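PDB 6W1H: hydroxyglutarate synthase from Pseudomonas putida, which catalyses the iron(II)-dependent decarboxylation and hydroxylation of 2-oxoadipate with dioxygen to give D-2-hydroxyglutarate, a reaction of D-lysine catabolism. Local coordinates for residues Asp66-Gly71 with Val123-Val128; Gln94-Tyr99 with Tyr396-Pro401; Leu232-Ile237 with Gly293-Arg298. All coordinates share one frame; numbering follows the deposited sequence. Where two conformers were deposited one is given.

Contact 1: Asp66-Gly71 with Val123-Val128; sequences DQERHG and VSPFRV. With NI (nickel (II) ion), chain B; OOG (2-oxoadipic acid), chain C.
An extended Glu68 (chi1 174°) and a bend at the third torsion of Arg127 (chi3 115°) bring carboxylate and guanidinium together where two strands start to run side by side. These are the parallel neighbours 69-75 and 127-133 of the five-stranded mixed sheet in this glyoxalase-clan enzyme. Arg127 NH1 reaches Glu68 OE2 at 2.8 Å on its anti side, somewhat out of the carboxylate plane, in an almost straight salt bridge lying in the guanidinium plane; the two planes are 36° apart. Pro125 O sits over the centre of one guanidinium face, and Pro125 CG presses on Glu68 CD at 3.6 Å. Arg127 NH1 also pairs with Glu397, and Arg64 and Arg230 hold Glu68 OE1. A leucine in place of Arg127 would probably leave Glu397 OE1 without its mate and Glu68 OE2 short of a positive partner. Further along, Arg127 CG packs against His70 CB at 3.7 Å. The imidazole then leads away from 123-128; its NE2 binds the nickel in the iron site at 2.2 Å, while ND1 is hydrogen-bonded to Glu296. Past the histidine, Gly71 N donates to Arg127 O at 2.9 Å.

Contact 2: Gln94-Tyr99 with Tyr396-Pro401; sequences QPVGYY and YEDFLP. With OOG (2-oxoadipic acid), chain C.
Asp398 is where the 396-401 loop first touches strand 94-99: its OD1 lies 3.8 Å from Val96 CG1, the two side chains crossing at about a right angle. A single water ties this spot together. It donates to Asp398 OD1 at 2.7 Å and also to Val96 O. From Tyr99 OH it accepts at 2.6 Å, lying in the plane of the tyrosine ring. Asp398 OD1 has a charged partner as well, Arg114 of the adjoining strand 108-114.

At Phe399 the backbone joins in. Tyr99 OH, which donates to the water, also accepts from Phe399 N at 3.3 Å, in a bent bond of 136°. Strand 94-100 is an edge strand of the mixed sheet, and this loop, between strand 389-393 and helix 424-433, runs from it toward the substrate. Tyr99 bridges the two because its CG is anti to the carbonyl carbon (chi1 -55°), which swings the ring toward the loop. The hydroxyl then meets the edge of the Phe399 ring, in its plane, while Phe399 O lies at the edge of the tyrosine ring, 3.5 Å from Tyr99 CE2. The phenyl group itself heads away from the strand, and Phe399 CD2 comes within 3.5 Å of O4 of 2-oxoadipate. Arg298 makes a cation-pi contact with this ring.

Pro401, after a cis peptide bond, comes back to the strand: its ring slides past Tyr99 in the opposite direction, with Pro401 CG 3.9 Å from Tyr99 CD2, while its CA and CB also touch the substrate carboxylate at O4.

Contact 3: Leu232-Ile237 with Gly293-Arg298; sequences LDIDAI and GEIEQR. With NI (nickel (II) ion), chain B; OOG (2-oxoadipic acid), chain C.
Gln297 reaches across to the start of helix 234-240, where its OE1 accepts from Ile234 N at 2.9 Å. The contact is a helix N-terminus docked on a strand. That strand, 287-298, is one half of a two-stranded antiparallel sheet. The glutamine chain gets there by standing straight out, CG anti to the backbone N (chi1 -177°), and the bond is nearly linear at 170°, with the donor tilted 30° from the carbonyl plane. Gln297 thus takes up an N-H of the first helical turn, while Asp233, the N-cap, takes another: its OD1 accepts from Ala236 N at 3.0 Å, from above the carboxylate plane.

Beside this grip of Gln297, isoleucines make the apolar, buried part of the contact. Ile237 and Ile295 reach toward each other tip to tip, with 4.0 Å between Ile237 CD1 and Ile295 CD1, and Ile234 CD1 rests on Ile295 O at 3.8 Å. Leu37 and Val38 of helix 29-48 pack on Ile237.

The Leu232 end is looser and partly exposed. Leu232 and Asp233 point their side chains away from the strand, and Gln297 NE2, 3.5 Å from Leu232 O, is too badly angled for a hydrogen bond.

Glu296 points away from the helix, where its OE2 takes Arg298 NE at 3.0 Å in a salt bridge and also holds His70. Glu294, likewise clear of the helix, extends its chain to the metal site, where Thr228 and Gln266 bond its carboxylate and its OE1 binds the nickel at 2.0 Å.

How the contacts relate
All three contacts reach 2-oxoadipate, and contacts 1 and 3 also the metal. These two supply His70 and Glu294, which share the nickel with His226, the substrate's O3 and O5 and a water; the centres of contacts 1 and 3 are about 15 Å apart. Between them Glu296 OE2 probably accepts from His70 ND1 at 2.9 Å, a second-shell bond that would help fix the imidazole's rotation. Contact 2, its centre about 13 Å from that of contact 1, lays Phe399 CE2 3.5 Å from His70 CG. Arg298 of contact 3 ties down the 396-401 loop, its NH1 lying 2.8 Å from Asp398 O and 2.9 Å from Tyr396 O, probably hydrogen-bonded to both.

Contact 1: Asp66-Gly71 with Val123-Val128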
loop_
_atom_site.group_PDB
_atom_site.type_symbol
_atom_site.label_atom_id
_atom_site.label_comp_id
_atom_site.label_asym_id
_atom_site.label_seq_id
_atom_site.Cartn_x
_atom_site.Cartn_y
_atom_site.Cartn_z
ATOM N N ASP A 66 -14.539 -0.499 3.638
ATOM C CA ASP A 66 -15.152 -0.075 2.387
ATOM C C ASP A 66 -14.312 0.983 1.680
ATOM O O ASP A 66 -14.233 1.007 0.451
ATOM C CB ASP A 66 -16.562 0.444 2.655
ATOM C CG ASP A 66 -17.224 1.012 1.422
ATOM O OD1 ASP A 66 -17.449 0.256 0.455
ATOM O OD2 ASP A 66 -17.530 2.228 1.421
ATOM N N GLN A 67 -13.686 1.881 2.433
ATOM C CA GLN A 67 -12.903 2.962 1.847
ATOM C C GLN A 67 -11.403 2.707 1.820
ATOM O O GLN A 67 -10.652 3.593 1.377
ATOM C CB GLN A 67 -13.193 4.261 2.615
ATOM C CG GLN A 67 -14.624 4.726 2.451
ATOM C CD GLN A 67 -14.925 5.115 1.025
ATOM O OE1 GLN A 67 -14.272 5.987 0.473
ATOM N NE2 GLN A 67 -15.901 4.456 0.412
ATOM N N GLU A 68 -10.955 1.525 2.249
ATOM C CA GLU A 68 -9.535 1.230 2.386
ATOM C C GLU A 68 -8.865 1.137 1.024
ATOM O O GLU A 68 -9.298 0.359 0.168
ATOM C CB GLU A 68 -9.362 -0.086 3.156
ATOM C CG GLU A 68 -7.923 -0.554 3.235
ATOM C CD GLU A 68 -7.652 -1.464 4.431
ATOM O OE1 GLU A 68 -8.589 -1.746 5.208
ATOM O OE2 GLU A 68 -6.495 -1.913 4.584
ATOM N N ARG A 69 -7.794 1.918 0.840
ATOM C CA ARG A 69 -7.075 1.955 -0.422
ATOM C C ARG A 69 -5.585 2.159 -0.174
ATOM O O ARG A 69 -5.168 2.667 0.869
ATOM C CB ARG A 69 -7.562 3.122 -1.295
ATOM C CG ARG A 69 -8.920 2.916 -1.933
ATOM C CD ARG A 69 -9.431 4.217 -2.499
ATOM N NE ARG A 69 -9.732 5.176 -1.447
ATOM C CZ ARG A 69 -10.942 5.354 -0.941
ATOM N NH1 ARG A 69 -11.979 4.636 -1.410
ATOM N NH2 ARG A 69 -11.159 6.270 0.018
ATOM N N HIS A 70 -4.784 1.819 -1.181
ATOM C CA HIS A 70 -3.406 2.286 -1.297
ATOM C C HIS A 70 -3.255 2.978 -2.645
ATOM O O HIS A 70 -3.977 2.693 -3.594
ATOM C CB HIS A 70 -2.320 1.222 -1.035
ATOM C CG HIS A 70 -1.925 0.374 -2.207
ATOM N ND1 HIS A 70 -2.171 -0.982 -2.246
ATOM C CD2 HIS A 70 -1.194 0.649 -3.313
ATOM C CE1 HIS A 70 -1.658 -1.495 -3.349
ATOM N NE2 HIS A 70 -1.055 -0.528 -4.012
ATOM N N GLY A 71 -2.367 3.943 -2.697
ATOM C CA GLY A 71 -1.944 4.536 -3.939
ATOM C C GLY A 71 -0.474 4.268 -4.158
ATOM O O GLY A 71 0.246 3.926 -3.211
ATOM N N VAL A 123 -9.496 5.049 11.523
ATOM C CA VAL A 123 -10.143 6.199 10.892
ATOM C C VAL A 123 -9.849 6.225 9.395
ATOM O O VAL A 123 -10.740 6.492 8.568
ATOM C CB VAL A 123 -9.713 7.500 11.591
ATOM C CG1 VAL A 123 -10.307 8.687 10.870
ATOM C CG2 VAL A 123 -10.147 7.503 13.067
ATOM N N SER A 124 -8.592 5.991 9.026
ATOM C CA SER A 124 -8.252 5.790 7.623
ATOM C C SER A 124 -6.930 5.050 7.499
ATOM O O SER A 124 -5.904 5.535 8.005
ATOM C CB SER A 124 -8.094 7.129 6.897
ATOM O OG SER A 124 -7.664 6.888 5.568
ATOM N N PRO A 125 -6.903 3.910 6.784
ATOM C CA PRO A 125 -5.642 3.201 6.558
ATOM C C PRO A 125 -4.970 3.573 5.245
ATOM O O PRO A 125 -4.133 2.815 4.735
ATOM C CB PRO A 125 -6.080 1.732 6.542
ATOM C CG PRO A 125 -7.445 1.799 5.902
ATOM C CD PRO A 125 -8.065 3.095 6.384
ATOM N N PHE A 126 -5.339 4.713 4.669
ATOM C CA PHE A 126 -4.780 5.099 3.382
ATOM C C PHE A 126 -3.268 5.149 3.450
ATOM O O PHE A 126 -2.690 5.659 4.412
ATOM C CB PHE A 126 -5.309 6.467 2.983
ATOM C CG PHE A 126 -4.938 6.889 1.590
ATOM C CD1 PHE A 126 -5.199 6.079 0.520
ATOM C CD2 PHE A 126 -4.333 8.108 1.356
ATOM C CE1 PHE A 126 -4.896 6.466 -0.762
ATOM C CE2 PHE A 126 -4.034 8.496 0.059
ATOM C CZ PHE A 126 -4.303 7.655 -0.992
ATOM N N ARG A 127 -2.613 4.617 2.423
ATOM C CA ARG A 127 -1.150 4.495 2.356
ATOM C C ARG A 127 -0.740 4.828 0.927
ATOM O O ARG A 127 -1.460 4.512 0.023
ATOM C CB ARG A 127 -0.686 3.089 2.762
ATOM C CG ARG A 127 -1.730 2.026 2.497
ATOM C CD ARG A 127 -1.336 0.597 2.594
ATOM N NE ARG A 127 -2.094 0.067 3.695
ATOM C CZ ARG A 127 -3.338 -0.325 3.609
ATOM N NH1 ARG A 127 -3.915 -0.890 4.621
ATOM N NH2 ARG A 127 -4.011 -0.206 2.493
ATOM N N VAL A 128 0.376 5.496 0.766
ATOM C CA VAL A 128 0.899 5.809 -0.560
ATOM C C VAL A 128 2.329 5.293 -0.664
ATOM O O VAL A 128 3.236 5.824 -0.019
ATOM C CB VAL A 128 0.793 7.297 -0.924
ATOM C CG1 VAL A 128 1.422 7.541 -2.304
ATOM C CG2 VAL A 128 -0.666 7.764 -0.922
HETATM NI NI NI B . 0.148 -1.299 -5.695
HETATM C C2 OOG C . 4.500 -0.246 -7.715
HETATM C C3 OOG C . 4.592 0.354 -6.321
HETATM C C4 OOG C . 4.358 -0.710 -5.258
HETATM C C6 OOG C . 2.430 -2.319 -4.475
HETATM O O4 OOG C . 3.302 -3.062 -3.905
HETATM O O3 OOG C . 1.199 -2.626 -4.533
HETATM C C5 OOG C . 2.855 -1.013 -5.111
HETATM C C1 OOG C . 4.995 0.742 -8.789
HETATM O O1 OOG C . 5.139 0.373 -9.913
HETATM O O2 OOG C . 5.288 2.075 -8.489
HETATM O O5 OOG C . 1.995 -0.266 -5.452
HETATM O O HOH W 1 1.449 -2.359 -7.466
#

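Contact 2: Gln94-Tyr99 with Tyr396-Pro401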
loop_
_atom_site.group_PDB
_atom_site.type_symbol
_atom_site.label_atom_id
_atom_site.label_comp_id
_atom_site.label_asym_id
_atom_site.label_seq_id
_atom_site.Cartn_x
_atom_site.Cartn_y
_atom_site.Cartn_z
ATOM N N GLN A 94 3.301 8.975 7.719
ATOM C CA GLN A 94 4.737 8.998 8.001
ATOM C C GLN A 94 5.446 7.938 7.174
ATOM O O GLN A 94 4.826 6.946 6.789
ATOM C CB GLN A 94 4.944 8.743 9.497
ATOM C CG GLN A 94 4.215 9.810 10.360
ATOM C CD GLN A 94 4.432 9.614 11.831
ATOM O OE1 GLN A 94 5.484 9.942 12.356
ATOM N NE2 GLN A 94 3.419 9.098 12.511
ATOM N N PRO A 95 6.732 8.120 6.869
ATOM C CA PRO A 95 7.434 7.128 6.044
ATOM C C PRO A 95 7.730 5.869 6.838
ATOM O O PRO A 95 8.360 5.921 7.896
ATOM C CB PRO A 95 8.720 7.855 5.638
ATOM C CG PRO A 95 8.972 8.843 6.767
ATOM C CD PRO A 95 7.603 9.279 7.202
ATOM N N VAL A 96 7.274 4.735 6.316
ATOM C CA VAL A 96 7.405 3.447 6.979
ATOM C C VAL A 96 8.051 2.483 6.006
ATOM O O VAL A 96 7.516 2.237 4.912
ATOM C CB VAL A 96 6.053 2.897 7.464
ATOM C CG1 VAL A 96 6.269 1.548 8.108
ATOM C CG2 VAL A 96 5.393 3.879 8.416
ATOM N N GLY A 97 9.182 1.924 6.408
ATOM C CA GLY A 97 9.860 0.936 5.597
ATOM C C GLY A 97 10.767 1.557 4.546
ATOM O O GLY A 97 10.655 2.727 4.176
ATOM N N TYR A 98 11.705 0.751 4.083
ATOM C CA TYR A 98 12.607 1.134 3.009
ATOM C C TYR A 98 12.675 -0.022 2.028
ATOM O O TYR A 98 12.998 -1.149 2.417
ATOM C CB TYR A 98 13.998 1.461 3.529
ATOM C CG TYR A 98 14.980 1.662 2.410
ATOM C CD1 TYR A 98 14.859 2.752 1.556
ATOM C CD2 TYR A 98 16.007 0.757 2.182
ATOM C CE1 TYR A 98 15.744 2.949 0.520
ATOM C CE2 TYR A 98 16.900 0.952 1.151
ATOM C CZ TYR A 98 16.763 2.039 0.317
ATOM O OH TYR A 98 17.636 2.244 -0.731
ATOM N N TYR A 99 12.340 0.250 0.772
ATOM C CA TYR A 99 12.352 -0.748 -0.291
ATOM C C TYR A 99 13.426 -0.347 -1.298
ATOM O O TYR A 99 13.291 0.668 -1.990
ATOM C CB TYR A 99 10.987 -0.832 -0.968
ATOM C CG TYR A 99 9.818 -1.099 -0.019
ATOM C CD1 TYR A 99 9.287 -0.082 0.763
ATOM C CD2 TYR A 99 9.240 -2.365 0.071
ATOM C CE1 TYR A 99 8.215 -0.321 1.619
ATOM C CE2 TYR A 99 8.173 -2.614 0.916
ATOM C CZ TYR A 99 7.660 -1.594 1.684
ATOM O OH TYR A 99 6.602 -1.829 2.536
ATOM N N TYR A 396 -1.810 -6.528 7.964
ATOM C CA TYR A 396 -0.616 -6.028 7.292
ATOM C C TYR A 396 -0.919 -4.728 6.560
ATOM O O TYR A 396 -1.852 -4.651 5.750
ATOM C CB TYR A 396 -0.126 -7.075 6.294
ATOM C CG TYR A 396 1.250 -6.790 5.739
ATOM C CD1 TYR A 396 2.342 -6.652 6.587
ATOM C CD2 TYR A 396 1.461 -6.673 4.372
ATOM C CE1 TYR A 396 3.605 -6.392 6.093
ATOM C CE2 TYR A 396 2.731 -6.423 3.866
ATOM C CZ TYR A 396 3.797 -6.288 4.737
ATOM O OH TYR A 396 5.060 -6.027 4.252
ATOM N N GLU A 397 -0.087 -3.718 6.816
ATOM C CA GLU A 397 -0.270 -2.369 6.296
ATOM C C GLU A 397 0.774 -1.990 5.252
ATOM O O GLU A 397 0.725 -0.878 4.722
ATOM C CB GLU A 397 -0.188 -1.347 7.447
ATOM C CG GLU A 397 -1.127 -1.614 8.573
ATOM C CD GLU A 397 -2.562 -1.271 8.249
ATOM O OE1 GLU A 397 -2.815 -0.738 7.135
ATOM O OE2 GLU A 397 -3.439 -1.550 9.091
ATOM N N ASP A 398 1.711 -2.878 4.930
ATOM C CA ASP A 398 2.828 -2.549 4.072
ATOM C C ASP A 398 2.700 -3.253 2.722
ATOM O O ASP A 398 1.579 -3.510 2.267
ATOM C CB ASP A 398 4.123 -2.851 4.812
ATOM C CG ASP A 398 4.201 -2.128 6.122
ATOM O OD1 ASP A 398 4.241 -0.892 6.069
ATOM O OD2 ASP A 398 4.183 -2.819 7.186
ATOM N N PHE A 399 3.828 -3.524 2.074
ATOM C CA PHE A 399 3.842 -3.957 0.682
ATOM C C PHE A 399 4.850 -5.079 0.466
ATOM O O PHE A 399 5.859 -5.172 1.153
ATOM C CB PHE A 399 4.167 -2.751 -0.228
ATOM C CG PHE A 399 3.172 -1.652 -0.125
ATOM C CD1 PHE A 399 3.281 -0.690 0.866
ATOM C CD2 PHE A 399 2.105 -1.598 -1.002
ATOM C CE1 PHE A 399 2.320 0.327 0.963
ATOM C CE2 PHE A 399 1.163 -0.604 -0.911
ATOM C CZ PHE A 399 1.267 0.361 0.067
ATOM N N LEU A 400 4.536 -5.965 -0.458
ATOM C CA LEU A 400 5.421 -7.094 -0.733
ATOM C C LEU A 400 6.820 -6.669 -1.153
ATOM O O LEU A 400 7.781 -7.266 -0.649
ATOM C CB LEU A 400 4.780 -8.039 -1.755
ATOM C CG LEU A 400 3.469 -8.702 -1.343
ATOM C CD1 LEU A 400 2.949 -9.531 -2.526
ATOM C CD2 LEU A 400 3.639 -9.528 -0.122
ATOM N N PRO A 401 7.026 -5.729 -2.110
ATOM C CA PRO A 401 6.054 -5.035 -2.967
ATOM C C PRO A 401 5.882 -5.691 -4.346
ATOM O O PRO A 401 6.636 -6.604 -4.711
ATOM C CB PRO A 401 6.721 -3.671 -3.172
ATOM C CG PRO A 401 8.204 -4.028 -3.260
ATOM C CD PRO A 401 8.406 -5.260 -2.387
HETATM C C2 OOG C . 4.500 -0.246 -7.715
HETATM C C3 OOG C . 4.592 0.354 -6.321
HETATM C C4 OOG C . 4.358 -0.710 -5.258
HETATM C C6 OOG C . 2.430 -2.319 -4.475
HETATM O O4 OOG C . 3.302 -3.062 -3.905
HETATM O O3 OOG C . 1.199 -2.626 -4.533
HETATM C C5 OOG C . 2.855 -1.013 -5.111
HETATM C C1 OOG C . 4.995 0.742 -8.789
HETATM O O1 OOG C . 5.139 0.373 -9.913
HETATM O O2 OOG C . 5.288 2.075 -8.489
HETATM O O5 OOG C . 1.995 -0.266 -5.452
HETATM O O HOH W 2 5.949 0.080 4.188
#

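Contact 3: Leu232-Ile237 with Gly293-Arg298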
loop_
_atom_site.group_PDB
_atom_site.type_symbol
_atom_site.label_atom_id
_atom_site.label_comp_id
_atom_site.label_asym_id
_atom_site.label_seq_id
_atom_site.Cartn_x
_atom_site.Cartn_y
_atom_site.Cartn_z
ATOM N N LEU A 232 -11.938 -8.771 0.537
ATOM C CA LEU A 232 -11.824 -9.880 1.471
ATOM C C LEU A 232 -11.531 -11.219 0.803
ATOM O O LEU A 232 -11.230 -12.168 1.522
ATOM C CB LEU A 232 -13.104 -9.982 2.315
ATOM C CG LEU A 232 -13.387 -8.761 3.218
ATOM C CD1 LEU A 232 -14.690 -8.965 3.962
ATOM C CD2 LEU A 232 -12.266 -8.496 4.197
ATOM N N ASP A 233 -11.647 -11.332 -0.525
ATOM C CA ASP A 233 -11.434 -12.626 -1.185
ATOM C C ASP A 233 -10.948 -12.394 -2.618
ATOM O O ASP A 233 -11.753 -12.202 -3.535
ATOM C CB ASP A 233 -12.709 -13.463 -1.142
ATOM C CG ASP A 233 -12.510 -14.858 -1.653
ATOM O OD1 ASP A 233 -11.489 -15.090 -2.351
ATOM O OD2 ASP A 233 -13.389 -15.712 -1.367
ATOM N N ILE A 234 -9.631 -12.449 -2.802
ATOM C CA ILE A 234 -9.077 -12.188 -4.120
ATOM C C ILE A 234 -9.390 -13.312 -5.099
ATOM O O ILE A 234 -9.451 -13.075 -6.310
ATOM C CB ILE A 234 -7.576 -11.867 -4.046
ATOM C CG1 ILE A 234 -7.125 -11.066 -5.269
ATOM C CG2 ILE A 234 -6.723 -13.134 -3.863
ATOM C CD1 ILE A 234 -5.719 -10.523 -5.163
ATOM N N ASP A 235 -9.573 -14.543 -4.614
ATOM C CA ASP A 235 -9.942 -15.632 -5.517
ATOM C C ASP A 235 -11.313 -15.354 -6.121
ATOM O O ASP A 235 -11.550 -15.536 -7.332
ATOM C CB ASP A 235 -9.959 -16.974 -4.770
ATOM C CG ASP A 235 -8.574 -17.408 -4.305
ATOM O OD1 ASP A 235 -7.591 -17.158 -5.035
ATOM O OD2 ASP A 235 -8.484 -18.010 -3.205
ATOM N N ALA A 236 -12.247 -14.944 -5.265
ATOM C CA ALA A 236 -13.595 -14.662 -5.724
ATOM C C ALA A 236 -13.591 -13.495 -6.693
ATOM O O ALA A 236 -14.266 -13.544 -7.720
ATOM C CB ALA A 236 -14.523 -14.381 -4.534
ATOM N N ILE A 237 -12.847 -12.427 -6.388
ATOM C CA ILE A 237 -12.879 -11.277 -7.289
ATOM C C ILE A 237 -12.252 -11.628 -8.643
ATOM O O ILE A 237 -12.717 -11.180 -9.695
ATOM C CB ILE A 237 -12.239 -10.041 -6.635
ATOM C CG1 ILE A 237 -12.866 -8.779 -7.231
ATOM C CG2 ILE A 237 -10.745 -10.034 -6.794
ATOM C CD1 ILE A 237 -12.731 -7.575 -6.350
ATOM N N GLY A 293 -4.460 -1.216 -13.387
ATOM C CA GLY A 293 -5.174 -1.293 -12.137
ATOM C C GLY A 293 -4.704 -2.485 -11.312
ATOM O O GLY A 293 -3.967 -3.356 -11.774
ATOM N N GLU A 294 -5.178 -2.524 -10.067
ATOM C CA GLU A 294 -4.737 -3.531 -9.123
ATOM C C GLU A 294 -5.811 -3.794 -8.084
ATOM O O GLU A 294 -6.666 -2.950 -7.798
ATOM C CB GLU A 294 -3.467 -3.006 -8.453
ATOM C CG GLU A 294 -2.786 -3.929 -7.454
ATOM C CD GLU A 294 -1.454 -3.371 -7.048
ATOM O OE1 GLU A 294 -1.423 -2.504 -6.160
ATOM O OE2 GLU A 294 -0.453 -3.736 -7.660
ATOM N N ILE A 295 -5.747 -4.985 -7.508
ATOM C CA ILE A 295 -6.633 -5.403 -6.434
ATOM C C ILE A 295 -5.782 -6.162 -5.430
ATOM O O ILE A 295 -4.855 -6.887 -5.804
ATOM C CB ILE A 295 -7.790 -6.269 -6.990
ATOM C CG1 ILE A 295 -8.745 -6.693 -5.885
ATOM C CG2 ILE A 295 -7.254 -7.493 -7.752
ATOM C CD1 ILE A 295 -9.470 -5.545 -5.233
ATOM N N GLU A 296 -6.087 -5.984 -4.155
ATOM C CA GLU A 296 -5.352 -6.684 -3.116
ATOM C C GLU A 296 -6.275 -7.200 -2.025
ATOM O O GLU A 296 -7.375 -6.699 -1.832
ATOM C CB GLU A 296 -4.227 -5.822 -2.518
ATOM C CG GLU A 296 -4.682 -4.714 -1.609
ATOM C CD GLU A 296 -3.556 -3.733 -1.268
ATOM O OE1 GLU A 296 -2.382 -3.989 -1.602
ATOM O OE2 GLU A 296 -3.848 -2.701 -0.675
ATOM N N GLN A 297 -5.807 -8.244 -1.334
ATOM C CA GLN A 297 -6.419 -8.770 -0.125
ATOM C C GLN A 297 -5.333 -8.744 0.943
ATOM O O GLN A 297 -4.224 -9.237 0.701
ATOM C CB GLN A 297 -6.853 -10.225 -0.359
ATOM C CG GLN A 297 -7.578 -10.849 0.839
ATOM C CD GLN A 297 -7.818 -12.328 0.693
ATOM O OE1 GLN A 297 -8.000 -12.830 -0.421
ATOM N NE2 GLN A 297 -7.876 -13.030 1.805
ATOM N N ARG A 298 -5.638 -8.180 2.110
ATOM C CA ARG A 298 -4.637 -7.981 3.157
ATOM C C ARG A 298 -4.904 -8.910 4.323
ATOM O O ARG A 298 -6.027 -8.954 4.835
ATOM C CB ARG A 298 -4.636 -6.530 3.641
ATOM C CG ARG A 298 -3.932 -5.625 2.646
ATOM C CD ARG A 298 -3.847 -4.141 3.065
ATOM N NE ARG A 298 -3.045 -3.446 2.067
ATOM C CZ ARG A 298 -1.726 -3.328 2.098
ATOM N NH1 ARG A 298 -1.027 -3.766 3.146
ATOM N NH2 ARG A 298 -1.097 -2.787 1.073
HETATM NI NI NI B . 0.148 -1.299 -5.695
HETATM C C2 OOG C . 4.500 -0.246 -7.715
HETATM C C3 OOG C . 4.592 0.354 -6.321
HETATM C C4 OOG C . 4.358 -0.710 -5.258
HETATM C C6 OOG C . 2.430 -2.319 -4.475
HETATM O O4 OOG C . 3.302 -3.062 -3.905
HETATM O O3 OOG C . 1.199 -2.626 -4.533
HETATM C C5 OOG C . 2.855 -1.013 -5.111
HETATM C C1 OOG C . 4.995 0.742 -8.789
HETATM O O1 OOG C . 5.139 0.373 -9.913
HETATM O O2 OOG C . 5.288 2.075 -8.489
HETATM O O5 OOG C . 1.995 -0.266 -5.452
HETATM O O HOH W 1 1.449 -2.359 -7.466
#